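Long-range contacts in iron transport multicopper oxidase FET3 (Saccharomyces cerevisiae, PDB 1ZPU), which uses bound copper ions and molecular oxygen to oxidise ferrous to ferric iron for high-affinity iron uptake in yeast, and also oxidises cuprous copper: residues 97-102 against 122-127; 36-41 against 93-98; 212-217 against 235-240. One frame throughout, in Å; residues are numbered along the deposited sequence.

Contact 1: 97-102 against 122-127; sequences YNVGTY and IKDDSF. With NAG (2-acetamido-2-deoxy-beta-D-glucopyranose), chain B.
The beta hairpin of strands 100-105 and 117-123, in the first cupredoxin-like domain, has its open end here, where G100 pairs with I122. This is an antiparallel hydrogen-bonded pair. G100 N donates to I122 O at 2.8 Å, and I122 N returns a nearly straight bond to G100 O at 2.9 Å. The backbone angles of G100 (phi 110°, psi -144°) are ones that suit glycine.

I122 packs with both of its branches. With chi2 extended (161°), CD1 reaches CB of N98 at 3.9 Å and comes obliquely to CE1 of the Y102 ring at 4.0 Å. CG2, the other branch, lies against N98 O. V38 and V95 also touch I122.

Beyond the last pair, V99 and D124 cross at about a right angle. V99 CG2 touches D124 CB at 3.5 Å, while CG1 approaches OD1 of D124. The other carboxylate oxygen, D124 OD2, accepts from S126 OG at 2.6 Å, nearly along its C-O bond. Residues 124-127 form a type I beta turn.

The Y102 hydroxyl folds back on its own segment. It donates to V99 O at 2.8 Å from above the carbonyl plane, and it accepts from N98 ND2, close to the plane of that amide. N98 OD1 is taken by F65 N. These bonds tie the approach to the strand to the tyrosine ring.

At the exposed end, NAG lies over one face of the Y97 ring, and its O6 shares a hydrogen bond with Y97 OH.

The Y102 side chain is about 6 Å from that of the type 3 copper ligand H62. The arrangement is that of a cupredoxin beta hairpin, here one whose strand 100-105 ends in the copper ligand H105.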
loop_
_atom_site.group_PDB
_atom_site.type_symbol
_atom_site.label_atom_id
_atom_site.label_comp_id
_atom_site.label_asym_id
_atom_site.label_seq_id
_atom_site.Cartn_x
_atom_site.Cartn_y
_atom_site.Cartn_z
ATOM N N TYR A 97 -2.812 18.481 2.861
ATOM C CA TYR A 97 -3.142 18.154 1.477
ATOM C C TYR A 97 -3.940 16.868 1.324
ATOM O O TYR A 97 -4.260 16.464 0.202
ATOM C CB TYR A 97 -1.867 18.115 0.635
ATOM C CG TYR A 97 -1.089 19.416 0.655
ATOM C CD1 TYR A 97 -0.045 19.610 1.558
ATOM C CD2 TYR A 97 -1.402 20.460 -0.232
ATOM C CE1 TYR A 97 0.678 20.813 1.581
ATOM C CE2 TYR A 97 -0.681 21.666 -0.221
ATOM C CZ TYR A 97 0.355 21.832 0.689
ATOM O OH TYR A 97 1.067 23.000 0.713
ATOM N N ASN A 98 -4.270 16.236 2.449
ATOM C CA ASN A 98 -5.062 15.000 2.434
ATOM C C ASN A 98 -6.335 15.055 3.267
ATOM O O ASN A 98 -6.370 15.648 4.343
ATOM C CB ASN A 98 -4.214 13.802 2.858
ATOM C CG ASN A 98 -3.108 13.521 1.890
ATOM O OD1 ASN A 98 -1.989 14.008 2.052
ATOM N ND2 ASN A 98 -3.420 12.773 0.849
ATOM N N VAL A 99 -7.376 14.420 2.749
ATOM C CA VAL A 99 -8.624 14.250 3.460
ATOM C C VAL A 99 -9.106 12.821 3.236
ATOM O O VAL A 99 -8.874 12.244 2.172
ATOM C CB VAL A 99 -9.662 15.281 2.976
ATOM C CG1 VAL A 99 -11.096 14.754 3.096
ATOM C CG2 VAL A 99 -9.523 16.533 3.771
ATOM N N GLY A 100 -9.749 12.236 4.240
ATOM C CA GLY A 100 -10.426 10.967 4.041
ATOM C C GLY A 100 -9.786 9.794 4.736
ATOM O O GLY A 100 -9.263 9.926 5.847
ATOM N N THR A 101 -9.834 8.641 4.075
ATOM C CA THR A 101 -9.446 7.384 4.708
ATOM C C THR A 101 -8.039 6.940 4.336
ATOM O O THR A 101 -7.740 6.711 3.162
ATOM C CB THR A 101 -10.478 6.270 4.407
ATOM O OG1 THR A 101 -11.805 6.796 4.601
ATOM C CG2 THR A 101 -10.250 5.064 5.328
ATOM N N TYR A 102 -7.173 6.841 5.345
ATOM C CA TYR A 102 -5.809 6.361 5.127
ATOM C C TYR A 102 -5.459 5.317 6.168
ATOM O O TYR A 102 -6.272 4.982 7.017
ATOM C CB TYR A 102 -4.805 7.529 5.144
ATOM C CG TYR A 102 -5.164 8.602 4.154
ATOM C CD1 TYR A 102 -6.147 9.539 4.448
ATOM C CD2 TYR A 102 -4.555 8.655 2.918
ATOM C CE1 TYR A 102 -6.504 10.495 3.551
ATOM C CE2 TYR A 102 -4.902 9.618 2.001
ATOM C CZ TYR A 102 -5.884 10.532 2.323
ATOM O OH TYR A 102 -6.246 11.497 1.419
ATOM N N ILE A 122 -8.656 11.255 8.300
ATOM C CA ILE A 122 -8.691 12.716 8.312
ATOM C C ILE A 122 -10.081 13.201 7.920
ATOM O O ILE A 122 -10.564 12.887 6.828
ATOM C CB ILE A 122 -7.632 13.323 7.362
ATOM C CG1 ILE A 122 -6.251 12.741 7.656
ATOM C CG2 ILE A 122 -7.614 14.839 7.486
ATOM C CD1 ILE A 122 -5.272 12.915 6.528
ATOM N N LYS A 123 -10.728 13.954 8.805
ATOM C CA LYS A 123 -12.055 14.495 8.489
ATOM C C LYS A 123 -11.970 15.844 7.801
ATOM O O LYS A 123 -11.040 16.626 8.060
ATOM C CB LYS A 123 -12.934 14.658 9.731
ATOM C CG LYS A 123 -13.083 13.421 10.593
ATOM C CD LYS A 123 -12.185 13.525 11.820
ATOM C CE LYS A 123 -12.654 14.616 12.794
ATOM N NZ LYS A 123 -11.562 14.986 13.748
ATOM N N ASP A 124 -12.953 16.124 6.942
ATOM C CA ASP A 124 -13.137 17.496 6.436
ATOM C C ASP A 124 -14.579 17.957 6.526
ATOM O O ASP A 124 -15.525 17.176 6.342
ATOM C CB ASP A 124 -12.583 17.699 5.009
ATOM C CG ASP A 124 -13.566 17.264 3.904
ATOM O OD1 ASP A 124 -14.024 16.087 3.900
ATOM O OD2 ASP A 124 -13.861 18.125 3.034
ATOM N N ASP A 125 -14.731 19.242 6.801
ATOM C CA ASP A 125 -16.042 19.858 6.931
ATOM C C ASP A 125 -16.854 19.899 5.630
ATOM O O ASP A 125 -18.075 20.087 5.660
ATOM C CB ASP A 125 -15.894 21.264 7.535
ATOM C CG ASP A 125 -15.865 21.241 9.070
ATOM O OD1 ASP A 125 -15.224 20.323 9.659
ATOM O OD2 ASP A 125 -16.499 22.141 9.683
ATOM N N SER A 126 -16.182 19.716 4.497
ATOM C CA SER A 126 -16.835 19.839 3.195
ATOM C C SER A 126 -17.012 18.492 2.478
ATOM O O SER A 126 -16.895 18.414 1.250
ATOM C CB SER A 126 -16.048 20.820 2.316
ATOM O OG SER A 126 -14.698 20.397 2.186
ATOM N N PHE A 127 -17.287 17.437 3.244
ATOM C CA PHE A 127 -17.650 16.150 2.652
ATOM C C PHE A 127 -19.076 16.266 2.134
ATOM O O PHE A 127 -19.968 16.635 2.892
ATOM C CB PHE A 127 -17.538 15.008 3.665
ATOM C CG PHE A 127 -17.850 13.654 3.082
ATOM C CD1 PHE A 127 -16.918 12.998 2.269
ATOM C CD2 PHE A 127 -19.074 13.035 3.344
ATOM C CE1 PHE A 127 -17.211 11.756 1.719
ATOM C CE2 PHE A 127 -19.375 11.790 2.803
ATOM C CZ PHE A 127 -18.446 11.147 1.990
HETATM C C1 NAG B . 2.633 20.504 -2.603
HETATM C C2 NAG B . 1.427 20.126 -3.463
HETATM C C3 NAG B . 1.202 21.110 -4.609
HETATM C C4 NAG B . 1.188 22.554 -4.091
HETATM C C5 NAG B . 2.398 22.791 -3.168
HETATM C C6 NAG B . 2.387 24.184 -2.553
HETATM C C7 NAG B . 0.693 17.802 -3.551
HETATM C C8 NAG B . 1.018 16.409 -4.005
HETATM N N2 NAG B . 1.530 18.767 -3.967
HETATM O O3 NAG B . -0.035 20.806 -5.207
HETATM O O4 NAG B . 1.113 23.493 -5.159
HETATM O O5 NAG B . 2.427 21.824 -2.123
HETATM O O6 NAG B . 1.238 24.322 -1.747
HETATM O O7 NAG B . -0.299 18.002 -2.833
#

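Contact 2: 36-41 against 93-98; sequences ITVNKG and FTVDYN. With NAG (2-acetamido-2-deoxy-beta-D-glucopyranose), chain B.
V38 points toward residues 93-98 from strand 36-39, and its CG2 makes a loose apolar contact with V95 CG1 at 4.4 Å. The carbonyl oxygen of N39 lies near the same V95 methyl.

K40 follows, where the strand has ended. Its CG is anti to the backbone N (chi1 -175°), and the chain bends at chi2 and chi4. Its CD and CE lie against backbone carbonyl oxygens. CD is 3.5 Å from N98 O and also near V95 O, while CE approaches D96 O. NZ stays 4.1 Å from D96 O, so the lysine meets this segment through its methylenes.

G41 makes the one hydrogen bond between the segments, from its N to V95 O at 2.8 Å. The donor stands above the carbonyl plane, 52° out of it. G41 has a positive phi of 80°, which favours glycine. Its CA lies 3.8 Å from D96 OD1, and its carbonyl oxygen touches T94 CG2.

Strand 36-39 runs parallel to strand 117-123 at the border of one sheet, and strand 88-94 borders another. V44 of strand 43-49 touches both V38 and F93, and I122 touches V95. The contact thus joins the edges of the two sheets.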
loop_
_atom_site.group_PDB
_atom_site.type_symbol
_atom_site.label_atom_id
_atom_site.label_comp_id
_atom_site.label_asym_id
_atom_site.label_seq_id
_atom_site.Cartn_x
_atom_site.Cartn_y
_atom_site.Cartn_z
ATOM N N ILE A 36 -5.704 6.463 14.299
ATOM C CA ILE A 36 -5.585 7.917 14.447
ATOM C C ILE A 36 -6.711 8.624 13.702
ATOM O O ILE A 36 -7.007 8.293 12.555
ATOM C CB ILE A 36 -4.238 8.433 13.911
ATOM C CG1 ILE A 36 -3.074 7.782 14.654
ATOM C CG2 ILE A 36 -4.151 9.932 14.078
ATOM C CD1 ILE A 36 -1.747 7.887 13.912
ATOM N N THR A 37 -7.330 9.599 14.360
ATOM C CA THR A 37 -8.311 10.452 13.704
ATOM C C THR A 37 -7.935 11.909 13.954
ATOM O O THR A 37 -7.851 12.348 15.103
ATOM C CB THR A 37 -9.744 10.124 14.180
ATOM O OG1 THR A 37 -10.004 8.730 13.971
ATOM C CG2 THR A 37 -10.775 10.917 13.410
ATOM N N VAL A 38 -7.676 12.642 12.874
ATOM C CA VAL A 38 -7.316 14.059 12.984
ATOM C C VAL A 38 -8.171 14.923 12.051
ATOM O O VAL A 38 -8.923 14.392 11.218
ATOM C CB VAL A 38 -5.804 14.307 12.724
ATOM C CG1 VAL A 38 -4.960 13.459 13.650
ATOM C CG2 VAL A 38 -5.448 14.017 11.276
ATOM N N ASN A 39 -8.058 16.243 12.202
ATOM C CA ASN A 39 -8.713 17.188 11.318
ATOM C C ASN A 39 -7.757 17.735 10.266
ATOM O O ASN A 39 -6.547 17.807 10.496
ATOM C CB ASN A 39 -9.279 18.346 12.127
ATOM C CG ASN A 39 -10.661 18.057 12.667
ATOM O OD1 ASN A 39 -11.639 17.997 11.917
ATOM N ND2 ASN A 39 -10.755 17.890 13.980
ATOM N N LYS A 40 -8.304 18.129 9.119
ATOM C CA LYS A 40 -7.530 18.769 8.065
ATOM C C LYS A 40 -6.588 19.804 8.675
ATOM O O LYS A 40 -7.004 20.659 9.463
ATOM C CB LYS A 40 -8.477 19.431 7.055
ATOM C CG LYS A 40 -7.810 20.042 5.813
ATOM C CD LYS A 40 -7.313 18.951 4.849
ATOM C CE LYS A 40 -7.016 19.495 3.439
ATOM N NZ LYS A 40 -8.117 20.326 2.832
ATOM N N GLY A 41 -5.311 19.706 8.326
ATOM C CA GLY A 41 -4.321 20.677 8.770
ATOM C C GLY A 41 -3.780 20.497 10.180
ATOM O O GLY A 41 -3.030 21.341 10.656
ATOM N N PHE A 93 4.737 15.681 11.237
ATOM C CA PHE A 93 4.206 16.152 9.961
ATOM C C PHE A 93 2.816 16.741 10.099
ATOM O O PHE A 93 2.087 16.422 11.031
ATOM C CB PHE A 93 4.208 15.030 8.917
ATOM C CG PHE A 93 3.339 13.852 9.274
ATOM C CD1 PHE A 93 2.029 13.771 8.820
ATOM C CD2 PHE A 93 3.835 12.811 10.041
ATOM C CE1 PHE A 93 1.219 12.672 9.137
ATOM C CE2 PHE A 93 3.027 11.713 10.363
ATOM C CZ PHE A 93 1.721 11.644 9.910
ATOM N N THR A 94 2.460 17.608 9.159
ATOM C CA THR A 94 1.123 18.185 9.103
ATOM C C THR A 94 0.332 17.462 8.033
ATOM O O THR A 94 0.877 16.641 7.289
ATOM C CB THR A 94 1.155 19.663 8.756
ATOM O OG1 THR A 94 2.513 20.092 8.657
ATOM C CG2 THR A 94 0.451 20.471 9.819
ATOM N N VAL A 95 -0.954 17.770 7.958
ATOM C CA VAL A 95 -1.846 17.071 7.050
ATOM C C VAL A 95 -2.681 18.100 6.259
ATOM O O VAL A 95 -3.901 18.196 6.388
ATOM C CB VAL A 95 -2.617 15.999 7.854
ATOM C CG1 VAL A 95 -4.099 16.037 7.606
ATOM C CG2 VAL A 95 -2.026 14.628 7.560
ATOM N N ASP A 96 -1.985 18.889 5.446
ATOM C CA ASP A 96 -2.609 20.007 4.750
ATOM C C ASP A 96 -3.201 19.635 3.397
ATOM O O ASP A 96 -4.015 20.382 2.855
ATOM C CB ASP A 96 -1.613 21.145 4.598
ATOM C CG ASP A 96 -1.306 21.823 5.925
ATOM O OD1 ASP A 96 -2.133 22.651 6.399
ATOM O OD2 ASP A 96 -0.227 21.525 6.488
ATOM N N TYR A 97 -2.812 18.481 2.861
ATOM C CA TYR A 97 -3.142 18.154 1.477
ATOM C C TYR A 97 -3.940 16.868 1.324
ATOM O O TYR A 97 -4.260 16.464 0.202
ATOM C CB TYR A 97 -1.867 18.115 0.635
ATOM C CG TYR A 97 -1.089 19.416 0.655
ATOM C CD1 TYR A 97 -0.045 19.610 1.558
ATOM C CD2 TYR A 97 -1.402 20.460 -0.232
ATOM C CE1 TYR A 97 0.678 20.813 1.581
ATOM C CE2 TYR A 97 -0.681 21.666 -0.221
ATOM C CZ TYR A 97 0.355 21.832 0.689
ATOM O OH TYR A 97 1.067 23.000 0.713
ATOM N N ASN A 98 -4.270 16.236 2.449
ATOM C CA ASN A 98 -5.062 15.000 2.434
ATOM C C ASN A 98 -6.335 15.055 3.267
ATOM O O ASN A 98 -6.370 15.648 4.343
ATOM C CB ASN A 98 -4.214 13.802 2.858
ATOM C CG ASN A 98 -3.108 13.521 1.890
ATOM O OD1 ASN A 98 -1.989 14.008 2.052
ATOM N ND2 ASN A 98 -3.420 12.773 0.849
HETATM C C1 NAG B . 2.633 20.504 -2.603
HETATM C C2 NAG B . 1.427 20.126 -3.463
HETATM C C3 NAG B . 1.202 21.110 -4.609
HETATM C C4 NAG B . 1.188 22.554 -4.091
HETATM C C5 NAG B . 2.398 22.791 -3.168
HETATM C C6 NAG B . 2.387 24.184 -2.553
HETATM C C7 NAG B . 0.693 17.802 -3.551
HETATM C C8 NAG B . 1.018 16.409 -4.005
HETATM N N2 NAG B . 1.530 18.767 -3.967
HETATM O O3 NAG B . -0.035 20.806 -5.207
HETATM O O4 NAG B . 1.113 23.493 -5.159
HETATM O O5 NAG B . 2.427 21.824 -2.123
HETATM O O6 NAG B . 1.238 24.322 -1.747
HETATM O O7 NAG B . -0.299 18.002 -2.833
#

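Contact 3: 212-217 against 235-240; sequences VVEIDG and RYTVLV
The guanidinium of R235 and the carboxylate of D216 are stacked, their planes 9° apart. D216 OD2 lies over one guanidinium face, 3.4 Å from R235 NH1. It is well out of that plane, so this salt bridge is one of charges, with no N-H aimed at the oxygen. D216 CA sits over the same face, toward its rim. R235 is bent at chi2 and chi3, which place CD and NE (82° and 78°). The Y236 ring has I215 CG2 over one face in a CH-pi contact, 3.9 Å from the centroid, and V212 CG1 comes obliquely to it.

OD2 also accepts a nearly straight bond from R235 N at 3.0 Å. D216 N donates to R235 O.

Further along, the antiparallel strands make a classic beta bulge. V213 N at 2.9 Å and E214 N at 3.3 Å both donate to T237 O, while T237 N donates to E214 O at 2.8 Å. V212 packs on V238, and V213 CG1 on L239 CD1 at 3.5 Å. E214 OE2 takes G217 N from above its carboxylate plane.

R436 pairs with D216 OD2, D437 with R235 NH2, and T101 O accepts from R235 NE. The opposite charges probably stabilise each other in this buried network. The network is consistent with a fixed place for R235, whose side chain is about 3 Å from that of the type 3 copper ligand H62.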
loop_
_atom_site.group_PDB
_atom_site.type_symbol
_atom_site.label_atom_id
_atom_site.label_comp_id
_atom_site.label_asym_id
_atom_site.label_seq_id
_atom_site.Cartn_x
_atom_site.Cartn_y
_atom_site.Cartn_z
ATOM N N VAL A 212 -20.568 3.794 -3.290
ATOM C CA VAL A 212 -19.168 4.182 -3.166
ATOM C C VAL A 212 -19.079 5.696 -3.220
ATOM O O VAL A 212 -19.586 6.319 -4.150
ATOM C CB VAL A 212 -18.260 3.469 -4.215
ATOM C CG1 VAL A 212 -16.847 3.957 -4.136
ATOM C CG2 VAL A 212 -18.274 1.985 -3.975
ATOM N N VAL A 213 -18.470 6.282 -2.190
ATOM C CA VAL A 213 -18.334 7.740 -2.096
ATOM C C VAL A 213 -16.894 8.234 -1.969
ATOM O O VAL A 213 -16.653 9.435 -2.021
ATOM C CB VAL A 213 -19.187 8.356 -0.969
ATOM C CG1 VAL A 213 -20.642 8.087 -1.217
ATOM C CG2 VAL A 213 -18.757 7.849 0.388
ATOM N N GLU A 214 -15.944 7.314 -1.825
ATOM C CA GLU A 214 -14.537 7.677 -1.762
ATOM C C GLU A 214 -13.663 6.466 -2.078
ATOM O O GLU A 214 -13.947 5.343 -1.638
ATOM C CB GLU A 214 -14.195 8.232 -0.373
ATOM C CG GLU A 214 -12.771 8.774 -0.235
ATOM C CD GLU A 214 -12.091 8.374 1.089
ATOM O OE1 GLU A 214 -12.467 8.954 2.140
ATOM O OE2 GLU A 214 -11.182 7.493 1.074
ATOM N N ILE A 215 -12.602 6.689 -2.848
ATOM C CA ILE A 215 -11.516 5.705 -2.939
ATOM C C ILE A 215 -10.169 6.369 -2.649
ATOM O O ILE A 215 -9.907 7.477 -3.121
ATOM C CB ILE A 215 -11.477 4.967 -4.308
ATOM C CG1 ILE A 215 -11.346 5.955 -5.473
ATOM C CG2 ILE A 215 -12.686 4.059 -4.466
ATOM C CD1 ILE A 215 -10.935 5.316 -6.759
ATOM N N ASP A 216 -9.335 5.697 -1.859
ATOM C CA ASP A 216 -7.981 6.164 -1.526
ATOM C C ASP A 216 -7.911 7.662 -1.221
ATOM O O ASP A 216 -7.065 8.372 -1.782
ATOM C CB ASP A 216 -6.978 5.823 -2.651
ATOM C CG ASP A 216 -6.865 4.315 -2.932
ATOM O OD1 ASP A 216 -6.015 3.928 -3.776
ATOM O OD2 ASP A 216 -7.617 3.518 -2.328
ATOM N N GLY A 217 -8.807 8.156 -0.369
ATOM C CA GLY A 217 -8.799 9.588 -0.020
ATOM C C GLY A 217 -9.438 10.545 -1.021
ATOM O O GLY A 217 -9.592 11.735 -0.729
ATOM N N ARG A 235 -8.588 1.631 -0.243
ATOM C CA ARG A 235 -9.703 1.959 0.624
ATOM C C ARG A 235 -10.906 2.281 -0.236
ATOM O O ARG A 235 -10.807 3.093 -1.156
ATOM C CB ARG A 235 -9.362 3.180 1.480
ATOM C CG ARG A 235 -8.285 2.950 2.500
ATOM C CD ARG A 235 -6.880 3.065 1.910
ATOM N NE ARG A 235 -6.486 4.456 1.720
ATOM C CZ ARG A 235 -5.656 4.895 0.780
ATOM N NH1 ARG A 235 -5.115 4.057 -0.089
ATOM N NH2 ARG A 235 -5.381 6.191 0.694
ATOM N N TYR A 236 -12.035 1.633 0.033
ATOM C CA TYR A 236 -13.311 2.094 -0.502
ATOM C C TYR A 236 -14.114 2.550 0.680
ATOM O O TYR A 236 -14.288 1.803 1.628
ATOM C CB TYR A 236 -14.083 1.004 -1.269
ATOM C CG TYR A 236 -13.507 0.612 -2.611
ATOM C CD1 TYR A 236 -14.173 0.895 -3.805
ATOM C CD2 TYR A 236 -12.286 -0.060 -2.684
ATOM C CE1 TYR A 236 -13.608 0.523 -5.047
ATOM C CE2 TYR A 236 -11.723 -0.436 -3.891
ATOM C CZ TYR A 236 -12.373 -0.147 -5.064
ATOM O OH TYR A 236 -11.751 -0.550 -6.217
ATOM N N THR A 237 -14.572 3.793 0.637
ATOM C CA THR A 237 -15.548 4.290 1.601
ATOM C C THR A 237 -16.932 4.276 0.951
ATOM O O THR A 237 -17.118 4.719 -0.187
ATOM C CB THR A 237 -15.210 5.702 2.099
ATOM O OG1 THR A 237 -13.880 5.720 2.630
ATOM C CG2 THR A 237 -16.191 6.128 3.178
ATOM N N VAL A 238 -17.899 3.781 1.708
ATOM C CA VAL A 238 -19.159 3.332 1.160
ATOM C C VAL A 238 -20.295 3.751 2.095
ATOM O O VAL A 238 -20.181 3.645 3.329
ATOM C CB VAL A 238 -19.074 1.784 0.979
ATOM C CG1 VAL A 238 -20.326 1.075 1.409
ATOM C CG2 VAL A 238 -18.670 1.423 -0.446
ATOM N N LEU A 239 -21.371 4.265 1.507
ATOM C CA LEU A 239 -22.600 4.521 2.236
ATOM C C LEU A 239 -23.455 3.257 2.219
ATOM O O LEU A 239 -23.578 2.609 1.179
ATOM C CB LEU A 239 -23.378 5.674 1.581
ATOM C CG LEU A 239 -22.914 7.131 1.684
ATOM C CD1 LEU A 239 -23.619 7.973 0.649
ATOM C CD2 LEU A 239 -23.164 7.701 3.063
ATOM N N VAL A 240 -24.035 2.917 3.368
ATOM C CA VAL A 240 -24.937 1.776 3.495
ATOM C C VAL A 240 -26.156 2.224 4.277
ATOM O O VAL A 240 -26.024 2.734 5.393
ATOM C CB VAL A 240 -24.259 0.587 4.219
ATOM C CG1 VAL A 240 -25.267 -0.485 4.568
ATOM C CG2 VAL A 240 -23.157 -0.008 3.353
#

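Contacts 1 and 2 lie in the first cupredoxin-like domain and share Y97 and N98. Strand 36-39 of contact 2 neighbours strand 117-123 of contact 1, with K123 N bonded to V38 O and K123 O to K40 N. Contact 1 is largely buried. Contact 2 is partly exposed and depends on methylenes, carbonyls and a single bond. Contact 3, in the second domain, is a buried strand pair with charged groups at one end. It meets contact 1 across the domain boundary, where T101 OG1 bonds to T237 OG1 and Y102 packs on R235. Contacts 2 and 3 do not touch, their nearest atoms about 6 Å apart.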